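Local coordinates for tegument protein VP22 (PDB 4XAL) that is a herpesvirus tegument protein that acts in late viral mRNA accumulation and translation, modulates the host-shutoff RNase and stabilises microtubules, at residues 26-31 against 100-105; 55-60 against 104-109. All coordinates share one frame; numbering follows the deposited sequence.

Interaction 1. Residues 26-31 against 100-105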
loop_
_atom_site.group_PDB
_atom_site.type_symbol
_atom_site.label_atom_id
_atom_site.label_comp_id
_atom_site.label_asym_id
_atom_site.label_seq_id
_atom_site.Cartn_x
_atom_site.Cartn_y
_atom_site.Cartn_z
ATOM N N LEU A 26 -5.877 0.213 -10.947
ATOM C CA LEU A 26 -4.535 0.384 -11.494
ATOM C C LEU A 26 -4.224 -0.640 -12.563
ATOM O O LEU A 26 -4.367 -1.843 -12.344
ATOM C CB LEU A 26 -3.488 0.294 -10.377
ATOM C CG LEU A 26 -3.682 1.347 -9.297
ATOM C CD1 LEU A 26 -2.751 1.084 -8.126
ATOM C CD2 LEU A 26 -3.438 2.731 -9.875
ATOM N N HIS A 27 -3.776 -0.158 -13.718
ATOM C CA HIS A 27 -3.317 -1.023 -14.797
ATOM C C HIS A 27 -2.155 -0.386 -15.540
ATOM O O HIS A 27 -2.139 0.825 -15.736
ATOM C CB HIS A 27 -4.451 -1.299 -15.789
ATOM C CG HIS A 27 -5.616 -1.998 -15.175
ATOM N ND1 HIS A 27 -5.578 -3.327 -14.819
ATOM C CD2 HIS A 27 -6.844 -1.545 -14.829
ATOM C CE1 HIS A 27 -6.740 -3.668 -14.286
ATOM N NE2 HIS A 27 -7.526 -2.604 -14.284
ATOM N N PHE A 28 -1.184 -1.199 -15.946
ATOM C CA PHE A 28 -0.109 -0.694 -16.783
ATOM C C PHE A 28 -0.640 -0.436 -18.194
ATOM O O PHE A 28 -1.682 -0.956 -18.582
ATOM C CB PHE A 28 1.062 -1.665 -16.803
ATOM C CG PHE A 28 1.716 -1.833 -15.455
ATOM C CD1 PHE A 28 2.232 -0.727 -14.790
ATOM C CD2 PHE A 28 1.795 -3.073 -14.858
ATOM C CE1 PHE A 28 2.831 -0.861 -13.542
ATOM C CE2 PHE A 28 2.394 -3.222 -13.620
ATOM C CZ PHE A 28 2.904 -2.116 -12.959
ATOM N N SER A 29 0.075 0.391 -18.938
ATOM C CA SER A 29 -0.402 0.843 -20.240
ATOM C C SER A 29 -0.546 -0.310 -21.210
ATOM O O SER A 29 0.252 -1.248 -21.201
ATOM C CB SER A 29 0.538 1.893 -20.822
ATOM O OG SER A 29 0.157 2.205 -22.149
ATOM N N THR A 30 -1.586 -0.247 -22.043
ATOM C CA THR A 30 -1.793 -1.269 -23.056
ATOM C C THR A 30 -1.233 -0.795 -24.394
ATOM O O THR A 30 -1.333 -1.488 -25.405
ATOM C CB THR A 30 -3.290 -1.621 -23.218
ATOM O OG1 THR A 30 -4.040 -0.421 -23.425
ATOM C CG2 THR A 30 -3.808 -2.313 -21.965
ATOM N N ALA A 31 -0.637 0.389 -24.390
ATOM C CA ALA A 31 -0.125 0.994 -25.609
ATOM C C ALA A 31 1.033 0.217 -26.261
ATOM O O ALA A 31 1.019 0.035 -27.484
ATOM C CB ALA A 31 0.287 2.430 -25.336
ATOM N N ASN A 100 1.457 -10.301 -9.023
ATOM C CA ASN A 100 0.091 -9.977 -8.626
ATOM C C ASN A 100 -0.073 -8.590 -8.016
ATOM O O ASN A 100 -1.146 -8.273 -7.505
ATOM C CB ASN A 100 -0.417 -11.016 -7.627
ATOM C CG ASN A 100 -0.521 -12.397 -8.234
ATOM O OD1 ASN A 100 -1.053 -12.563 -9.332
ATOM N ND2 ASN A 100 -0.004 -13.395 -7.525
ATOM N N LEU A 101 0.983 -7.776 -8.062
ATOM C CA LEU A 101 0.983 -6.453 -7.427
ATOM C C LEU A 101 -0.285 -5.633 -7.701
ATOM O O LEU A 101 -0.955 -5.199 -6.765
ATOM C CB LEU A 101 2.193 -5.636 -7.875
ATOM C CG LEU A 101 2.276 -4.213 -7.304
ATOM C CD1 LEU A 101 2.655 -4.250 -5.824
ATOM C CD2 LEU A 101 3.287 -3.392 -8.074
ATOM N N LEU A 102 -0.622 -5.416 -8.974
ATOM C CA LEU A 102 -1.771 -4.550 -9.288
ATOM C C LEU A 102 -3.106 -5.180 -8.881
ATOM O O LEU A 102 -3.994 -4.502 -8.338
ATOM C CB LEU A 102 -1.801 -4.206 -10.785
ATOM C CG LEU A 102 -0.597 -3.437 -11.350
ATOM C CD1 LEU A 102 -0.984 -2.802 -12.682
ATOM C CD2 LEU A 102 -0.087 -2.375 -10.378
ATOM N N GLN A 103 -3.254 -6.466 -9.171
ATOM C CA GLN A 103 -4.440 -7.215 -8.765
ATOM C C GLN A 103 -4.707 -7.047 -7.271
ATOM O O GLN A 103 -5.817 -6.699 -6.851
ATOM C CB GLN A 103 -4.267 -8.693 -9.111
ATOM C CG GLN A 103 -5.269 -9.615 -8.431
ATOM C CD GLN A 103 -6.417 -9.992 -9.343
ATOM O OE1 GLN A 103 -6.236 -10.165 -10.552
ATOM N NE2 GLN A 103 -7.607 -10.134 -8.768
ATOM N N ARG A 104 -3.670 -7.258 -6.472
ATOM C CA ARG A 104 -3.796 -7.170 -5.021
ATOM C C ARG A 104 -4.146 -5.756 -4.587
ATOM O O ARG A 104 -4.946 -5.565 -3.673
ATOM C CB ARG A 104 -2.504 -7.613 -4.324
ATOM C CG ARG A 104 -2.068 -9.050 -4.571
ATOM C CD ARG A 104 -2.888 -10.050 -3.775
ATOM N NE ARG A 104 -3.896 -10.670 -4.625
ATOM C CZ ARG A 104 -3.700 -11.791 -5.309
ATOM N NH1 ARG A 104 -2.531 -12.413 -5.236
ATOM N NH2 ARG A 104 -4.674 -12.287 -6.065
ATOM N N ALA A 105 -3.530 -4.761 -5.222
ATOM C CA ALA A 105 -3.811 -3.372 -4.887
ATOM C C ALA A 105 -5.244 -2.985 -5.265
ATOM O O ALA A 105 -5.868 -2.158 -4.600
ATOM C CB ALA A 105 -2.834 -2.450 -5.571
#

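Interaction 2. Residues 55-60 against 104-109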
loop_
_atom_site.group_PDB
_atom_site.type_symbol
_atom_site.label_atom_id
_atom_site.label_comp_id
_atom_site.label_asym_id
_atom_site.label_seq_id
_atom_site.Cartn_x
_atom_site.Cartn_y
_atom_site.Cartn_z
ATOM N N VAL A 55 2.161 0.084 -4.898
ATOM C CA VAL A 55 3.001 -0.191 -3.748
ATOM C C VAL A 55 2.508 0.627 -2.553
ATOM O O VAL A 55 2.358 0.095 -1.454
ATOM C CB VAL A 55 4.484 0.124 -4.066
ATOM C CG1 VAL A 55 5.308 0.160 -2.798
ATOM C CG2 VAL A 55 5.032 -0.921 -5.038
ATOM N N GLY A 56 2.230 1.904 -2.781
ATOM C CA GLY A 56 1.747 2.778 -1.718
ATOM C C GLY A 56 0.428 2.321 -1.113
ATOM O O GLY A 56 0.249 2.355 0.111
ATOM N N ARG A 57 -0.507 1.902 -1.964
ATOM C CA ARG A 57 -1.808 1.425 -1.488
ATOM C C ARG A 57 -1.703 0.191 -0.626
ATOM O O ARG A 57 -2.372 0.083 0.407
ATOM C CB ARG A 57 -2.734 1.093 -2.661
ATOM C CG ARG A 57 -3.273 2.264 -3.382
ATOM C CD ARG A 57 -4.454 1.761 -4.226
ATOM N NE ARG A 57 -4.851 2.709 -5.236
ATOM C CZ ARG A 57 -5.635 2.392 -6.257
ATOM N NH1 ARG A 57 -6.091 1.150 -6.369
ATOM N NH2 ARG A 57 -5.951 3.308 -7.151
ATOM N N LEU A 58 -0.904 -0.775 -1.074
ATOM C CA LEU A 58 -0.718 -1.994 -0.305
ATOM C C LEU A 58 -0.031 -1.707 1.020
ATOM O O LEU A 58 -0.392 -2.280 2.052
ATOM C CB LEU A 58 0.090 -3.013 -1.108
ATOM C CG LEU A 58 -0.765 -3.592 -2.238
ATOM C CD1 LEU A 58 0.106 -4.150 -3.367
ATOM C CD2 LEU A 58 -1.665 -4.679 -1.667
ATOM N N ALA A 59 0.973 -0.842 0.994
ATOM C CA ALA A 59 1.658 -0.482 2.231
ATOM C C ALA A 59 0.683 0.171 3.201
ATOM O O ALA A 59 0.659 -0.176 4.384
ATOM C CB ALA A 59 2.806 0.440 1.952
ATOM N N ALA A 60 -0.112 1.118 2.707
ATOM C CA ALA A 60 -1.119 1.777 3.561
ATOM C C ALA A 60 -2.069 0.744 4.164
ATOM O O ALA A 60 -2.361 0.781 5.360
ATOM C CB ALA A 60 -1.904 2.825 2.770
ATOM N N ARG A 104 -3.670 -7.258 -6.472
ATOM C CA ARG A 104 -3.796 -7.170 -5.021
ATOM C C ARG A 104 -4.146 -5.756 -4.587
ATOM O O ARG A 104 -4.946 -5.565 -3.673
ATOM C CB ARG A 104 -2.504 -7.613 -4.324
ATOM C CG ARG A 104 -2.068 -9.050 -4.571
ATOM C CD ARG A 104 -2.888 -10.050 -3.775
ATOM N NE ARG A 104 -3.896 -10.670 -4.625
ATOM C CZ ARG A 104 -3.700 -11.791 -5.309
ATOM N NH1 ARG A 104 -2.531 -12.413 -5.236
ATOM N NH2 ARG A 104 -4.674 -12.287 -6.065
ATOM N N ALA A 105 -3.530 -4.761 -5.222
ATOM C CA ALA A 105 -3.811 -3.372 -4.887
ATOM C C ALA A 105 -5.244 -2.985 -5.265
ATOM O O ALA A 105 -5.868 -2.158 -4.600
ATOM C CB ALA A 105 -2.834 -2.450 -5.571
ATOM N N ASN A 106 -5.762 -3.571 -6.338
ATOM C CA ASN A 106 -7.108 -3.226 -6.793
ATOM C C ASN A 106 -8.191 -3.901 -5.959
ATOM O O ASN A 106 -9.315 -3.414 -5.893
ATOM C CB ASN A 106 -7.301 -3.597 -8.265
ATOM C CG ASN A 106 -6.528 -2.690 -9.191
ATOM O OD1 ASN A 106 -6.243 -1.546 -8.847
ATOM N ND2 ASN A 106 -6.182 -3.195 -10.376
ATOM N N GLU A 107 -7.838 -5.028 -5.350
ATOM C CA GLU A 107 -8.755 -5.800 -4.512
ATOM C C GLU A 107 -9.094 -5.091 -3.211
ATOM O O GLU A 107 -10.107 -5.395 -2.577
ATOM C CB GLU A 107 -8.157 -7.163 -4.175
ATOM C CG GLU A 107 -8.183 -8.161 -5.289
ATOM C CD GLU A 107 -7.479 -9.437 -4.898
ATOM O OE1 GLU A 107 -6.910 -9.485 -3.782
ATOM O OE2 GLU A 107 -7.504 -10.393 -5.701
ATOM N N LEU A 108 -8.230 -4.166 -2.810
ATOM C CA LEU A 108 -8.365 -3.448 -1.538
ATOM C C LEU A 108 -9.673 -2.682 -1.419
ATOM O O LEU A 108 -10.176 -2.136 -2.403
ATOM C CB LEU A 108 -7.199 -2.467 -1.361
ATOM C CG LEU A 108 -5.931 -2.928 -0.641
ATOM C CD1 LEU A 108 -5.718 -4.410 -0.791
ATOM C CD2 LEU A 108 -4.704 -2.146 -1.125
ATOM N N VAL A 109 -10.217 -2.637 -0.206
ATOM C CA VAL A 109 -11.395 -1.819 0.077
ATOM C C VAL A 109 -11.072 -0.798 1.176
ATOM O O VAL A 109 -10.304 -1.100 2.090
ATOM C CB VAL A 109 -12.602 -2.690 0.497
ATOM C CG1 VAL A 109 -13.877 -1.868 0.504
ATOM C CG2 VAL A 109 -12.741 -3.891 -0.426
#

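Interaction 1. Residues 26-31 against 100-105
A single methyl group of Leu102 gathers three consecutive residues of an extended arm around itself: CD1 lies over one face of the Phe28 ring, 3.7 Å from the ring centroid, and also touches Leu26 O and His27 CA. The approach to the ring is a CH-pi contact 22° off the ring normal, displaced toward the rim, where CD1 comes within 3.5 Å of Phe28 CE2. Although the bond from Phe28 CA to CB does not aim at the helix, CG stands anti to the carbonyl carbon (chi1 -64°), and this rotation turns a face of the ring to Leu102 CD1. The second methyl, Leu102 CD2, sits by Phe28 CZ and 4.3 Å from Leu26 CB. Deeper in, Leu26 CD1 reaches Ala105 CB, one turn further along the helix, at 4.4 Å, and its side chain also rests on Arg57 of helix 41-74. No hydrogen bond joins the two segments; Ser29 N, for its part, bonds Asn47 OD1 of helix 41-74. Leu102 also packs on Ala54 and Phe28 on Asn47, so arm and short helix both rest on the long helix. The arrangement is apolar packing in which the start of the arm, Leu26 to Phe28, meets the Leu102-Ala105 side of helix 101-107, the last modelled helix of the conserved VP22 core domain.

Interaction 2. Residues 55-60 against 104-109
Leu58 and Arg57, adjacent on helix 41-74, share the work of packing on the later part of helix 101-107, with Ala105 and Leu108 as their main partners. Leu58 lies against the backbone of the short helix. Its CD1 is 4.0 Å from Ala105 CB, while CD2 comes 3.9 Å from Arg104 O and also meets Arg104 CB. With CG anti to the carbonyl carbon (chi1 -72°), the branched end of Leu58 swings toward the short helix, which the bond from CA to CB does not face. The small methyl of Ala105 allows close approach here: the CA atoms of Leu58 and Ala105 are only 5.7 Å apart. Leu108, further along the chain, reaches back to the long helix. Its CD2 touches Arg57 O at 3.6 Å and stands 4.0 Å from Leu58 CD2, so one methyl spans both residues. Arg57 contributes differently, its chain running extended from CG to NE beside the short helix. Ala105 O lies near the guanidinium plane at its edge, 3.8 Å from Arg57 NH1, too far for a hydrogen bond. Asn106 OD1 approaches NH1 obliquely, and the amide plane is turned 56° from the guanidinium. The firm polar partners of both groups are in the N-terminal arm: Arg57 NH2 bonds Arg24 O, and Asn106 OD1 accepts from Leu26 N. Within segment 104-109, Arg104 NE and NH2 pair weakly with the Glu107 carboxylate, and the arginine's polar end leads away from Leu58. Around this contact, Val95 in the loop after strand 91-94 packs on Leu58, Ala54 one turn earlier on helix 41-74 meets Ala105, and Met61 one turn later meets Leu108.

Helix 101-107 is common to both interactions, which share Arg104 and Ala105 and have centres about 11 Å apart. Along the chain the order is arm 26-31, the middle of helix 41-74 at 55-60, then, after helix 79-88 and strand 91-94, the C-terminal helix that receives both. Interaction 1 lies toward the outside, its centre about 13 Å from the centre of the chain, and that of interaction 2 only about 4 Å from it. They touch directly through Leu101 CD1 against Leu58 CD1. The two ends of the modelled core domain are thereby packed together beside its longest helix, within the experimentally mapped gE-interacting region.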